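Local coordinates for variant surface glycoprotein MITAT 1.1 (Trypanosoma brucei brucei, PDB 5LY9), which forms a dense coat on the surface of the parasite, which escapes host immunity by expressing a series of antigenically distinct versions, at residues Y47-Y52 / D317-E322. Residues are numbered along the deposited sequence; the frame is centred on the assembly and turned at random.
Sequences YKVSIY and DMVDAE. With NAG (2-acetamido-2-deoxy-beta-D-glucopyranose), chain C; MAN (alpha-D-mannopyranose), chain B.
Y52 makes the largest single share of this contact, V319 the next. Y52 CG is anti to the backbone N (chi1 -176°), carrying the ring to the last turn of helix 313-321. V319 sets CG2 4.1 Å from Y52 CG, while the side chains of E322 and Y52 cross at about a right angle, E322 CB 3.7 Å from Y52 CD2. A bend at chi2 brings E322 OE1 to 3.4 Å from Y52 CE2, the carboxylate plane turned 62° from the ring. At the tip, M318 CG lies 3.6 Å from Y52 OH. V319 CG1 rests against both K48 O and K48 CB.

One turn back, the protein's own glycan, through NAG, packs against it. K48 NZ gives a hydrogen bond to NAG O3 (2.9 Å), and that hydroxyl in turn donates one to D320 OD1 at 2.5 Å. The glycan thus bridges opposite charges, K48 NZ and D320 OD1, 4.5 Å apart, beyond a salt bridge.

Further out, K48 NZ also binds the L337 carbonyl, and E322 OE2 takes a salt bridge from K55 and a hydrogen bond from N56. The axes of helical pieces 47-52 and 317-321 cross at 76° in the N-terminal domain of this A-type VSG: L65 of helix 62-114 packs on both Y52 and V319, helix 343-367 lies against Y47, S50 and I51, and strand 323-324, just beyond, pairs with strand 335-336.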
loop_
_atom_site.group_PDB
_atom_site.type_symbol
_atom_site.label_atom_id
_atom_site.label_comp_id
_atom_site.label_asym_id
_atom_site.label_seq_id
_atom_site.Cartn_x
_atom_site.Cartn_y
_atom_site.Cartn_z
ATOM N N TYR A 47 7.392 26.029 -5.584
ATOM C CA TYR A 47 8.439 26.348 -6.554
ATOM C C TYR A 47 8.115 27.628 -7.356
ATOM O O TYR A 47 8.962 28.474 -7.564
ATOM C CB TYR A 47 8.703 25.195 -7.489
ATOM C CG TYR A 47 9.631 24.114 -7.019
ATOM C CD1 TYR A 47 10.851 24.414 -6.463
ATOM C CD2 TYR A 47 9.374 22.783 -7.272
ATOM C CE1 TYR A 47 11.736 23.418 -6.017
ATOM C CE2 TYR A 47 10.270 21.796 -6.864
ATOM C CZ TYR A 47 11.448 22.122 -6.249
ATOM O OH TYR A 47 12.392 21.164 -5.922
ATOM N N LYS A 48 6.875 27.764 -7.797
ATOM C CA LYS A 48 6.483 28.917 -8.630
ATOM C C LYS A 48 6.676 30.184 -7.870
ATOM O O LYS A 48 7.241 31.137 -8.386
ATOM C CB LYS A 48 5.055 28.798 -9.175
ATOM C CG LYS A 48 4.955 27.637 -10.137
ATOM C CD LYS A 48 3.667 27.560 -10.897
ATOM C CE LYS A 48 3.224 26.149 -11.160
ATOM N NZ LYS A 48 2.106 26.121 -12.127
ATOM N N VAL A 49 6.175 30.228 -6.636
ATOM C CA VAL A 49 6.354 31.470 -5.827
ATOM C C VAL A 49 7.823 31.708 -5.570
ATOM O O VAL A 49 8.297 32.837 -5.668
ATOM C CB VAL A 49 5.509 31.475 -4.532
ATOM C CG1 VAL A 49 5.611 32.820 -3.880
ATOM C CG2 VAL A 49 4.023 31.147 -4.813
ATOM N N SER A 50 8.588 30.646 -5.284
ATOM C CA SER A 50 10.032 30.775 -5.056
ATOM C C SER A 50 10.781 31.340 -6.260
ATOM O O SER A 50 11.688 32.178 -6.119
ATOM C CB SER A 50 10.676 29.453 -4.709
ATOM O OG SER A 50 10.100 28.829 -3.541
ATOM N N ILE A 51 10.432 30.862 -7.453
ATOM C CA ILE A 51 11.033 31.319 -8.664
ATOM C C ILE A 51 10.704 32.817 -8.906
ATOM O O ILE A 51 11.579 33.608 -9.239
ATOM C CB ILE A 51 10.533 30.474 -9.885
ATOM C CG1 ILE A 51 11.099 29.038 -9.852
ATOM C CG2 ILE A 51 10.847 31.216 -11.184
ATOM C CD1 ILE A 51 10.257 28.022 -10.640
ATOM N N TYR A 52 9.442 33.187 -8.695
ATOM C CA TYR A 52 9.042 34.577 -8.877
ATOM C C TYR A 52 9.879 35.472 -7.937
ATOM O O TYR A 52 10.375 36.553 -8.322
ATOM C CB TYR A 52 7.597 34.758 -8.522
ATOM C CG TYR A 52 7.119 36.157 -8.793
ATOM C CD1 TYR A 52 7.252 37.126 -7.873
ATOM C CD2 TYR A 52 6.432 36.433 -9.992
ATOM C CE1 TYR A 52 6.820 38.442 -8.154
ATOM C CE2 TYR A 52 5.949 37.716 -10.262
ATOM C CZ TYR A 52 6.160 38.698 -9.352
ATOM O OH TYR A 52 5.718 39.995 -9.617
ATOM N N ASP A 317 -2.094 34.812 -9.080
ATOM C CA ASP A 317 -2.234 35.157 -10.513
ATOM C C ASP A 317 -1.026 35.863 -11.100
ATOM O O ASP A 317 -0.579 35.539 -12.207
ATOM C CB ASP A 317 -3.500 35.967 -10.760
ATOM C CG ASP A 317 -4.778 35.140 -10.619
ATOM O OD1 ASP A 317 -4.779 33.878 -10.617
ATOM O OD2 ASP A 317 -5.827 35.780 -10.503
ATOM N N MET A 318 -0.460 36.796 -10.337
ATOM C CA MET A 318 0.767 37.473 -10.696
ATOM C C MET A 318 1.931 36.500 -10.861
ATOM O O MET A 318 2.672 36.549 -11.821
ATOM C CB MET A 318 1.042 38.526 -9.622
ATOM C CG MET A 318 2.182 39.406 -9.892
ATOM S SD MET A 318 2.128 40.777 -8.672
ATOM C CE MET A 318 2.707 39.910 -7.261
ATOM N N VAL A 319 2.021 35.510 -9.974
ATOM C CA VAL A 319 3.058 34.488 -10.111
ATOM C C VAL A 319 2.861 33.668 -11.406
ATOM O O VAL A 319 3.803 33.441 -12.163
ATOM C CB VAL A 319 3.022 33.593 -8.839
ATOM C CG1 VAL A 319 3.813 32.344 -9.031
ATOM C CG2 VAL A 319 3.601 34.380 -7.684
ATOM N N ASP A 320 1.638 33.225 -11.620
ATOM C CA ASP A 320 1.269 32.434 -12.817
ATOM C C ASP A 320 1.575 33.120 -14.158
ATOM O O ASP A 320 2.028 32.471 -15.088
ATOM C CB ASP A 320 -0.209 32.079 -12.801
ATOM C CG ASP A 320 -0.538 30.948 -11.824
ATOM O OD1 ASP A 320 0.390 30.235 -11.346
ATOM O OD2 ASP A 320 -1.757 30.807 -11.521
ATOM N N ALA A 321 1.430 34.433 -14.214
ATOM C CA ALA A 321 1.642 35.183 -15.446
ATOM C C ALA A 321 3.115 35.428 -15.744
ATOM O O ALA A 321 3.476 35.848 -16.844
ATOM C CB ALA A 321 0.928 36.527 -15.269
ATOM N N GLU A 322 3.990 35.169 -14.774
ATOM C CA GLU A 322 5.370 35.527 -14.899
ATOM C C GLU A 322 6.010 34.629 -15.970
ATOM O O GLU A 322 5.913 33.430 -15.888
ATOM C CB GLU A 322 6.108 35.448 -13.552
ATOM C CG GLU A 322 7.550 35.929 -13.581
ATOM C CD GLU A 322 7.710 37.464 -13.562
ATOM O OE1 GLU A 322 6.696 38.179 -13.583
ATOM O OE2 GLU A 322 8.876 37.932 -13.483
HETATM C C1 NAG C . -2.090 26.120 -8.646
HETATM C C2 NAG C . -0.961 26.814 -9.344
HETATM C C3 NAG C . -1.319 27.253 -10.765
HETATM C C4 NAG C . -1.936 26.094 -11.554
HETATM C C5 NAG C . -3.072 25.543 -10.702
HETATM C C6 NAG C . -3.843 24.398 -11.331
HETATM C C7 NAG C . 0.772 28.158 -8.313
HETATM C C8 NAG C . 1.124 29.467 -7.696
HETATM N N2 NAG C . -0.487 28.012 -8.654
HETATM O O3 NAG C . -0.166 27.766 -11.487
HETATM O O4 NAG C . -2.276 26.452 -12.943
HETATM O O5 NAG C . -2.542 25.054 -9.442
HETATM O O6 NAG C . -2.922 23.374 -11.601
HETATM O O7 NAG C . 1.556 27.250 -8.442
HETATM C C1 MAN B . -4.177 31.193 -16.067
HETATM C C2 MAN B . -4.989 31.569 -17.291
HETATM C C3 MAN B . -4.231 31.047 -18.488
HETATM C C4 MAN B . -2.795 31.573 -18.521
HETATM C C5 MAN B . -2.031 31.453 -17.188
HETATM C C6 MAN B . -0.882 32.461 -17.055
HETATM O O2 MAN B . -5.216 33.006 -17.326
HETATM O O3 MAN B . -5.025 31.440 -19.617
HETATM O O4 MAN B . -2.077 30.825 -19.483
HETATM O O5 MAN B . -2.877 31.754 -16.103
HETATM O O6 MAN B . -1.287 33.729 -16.436
#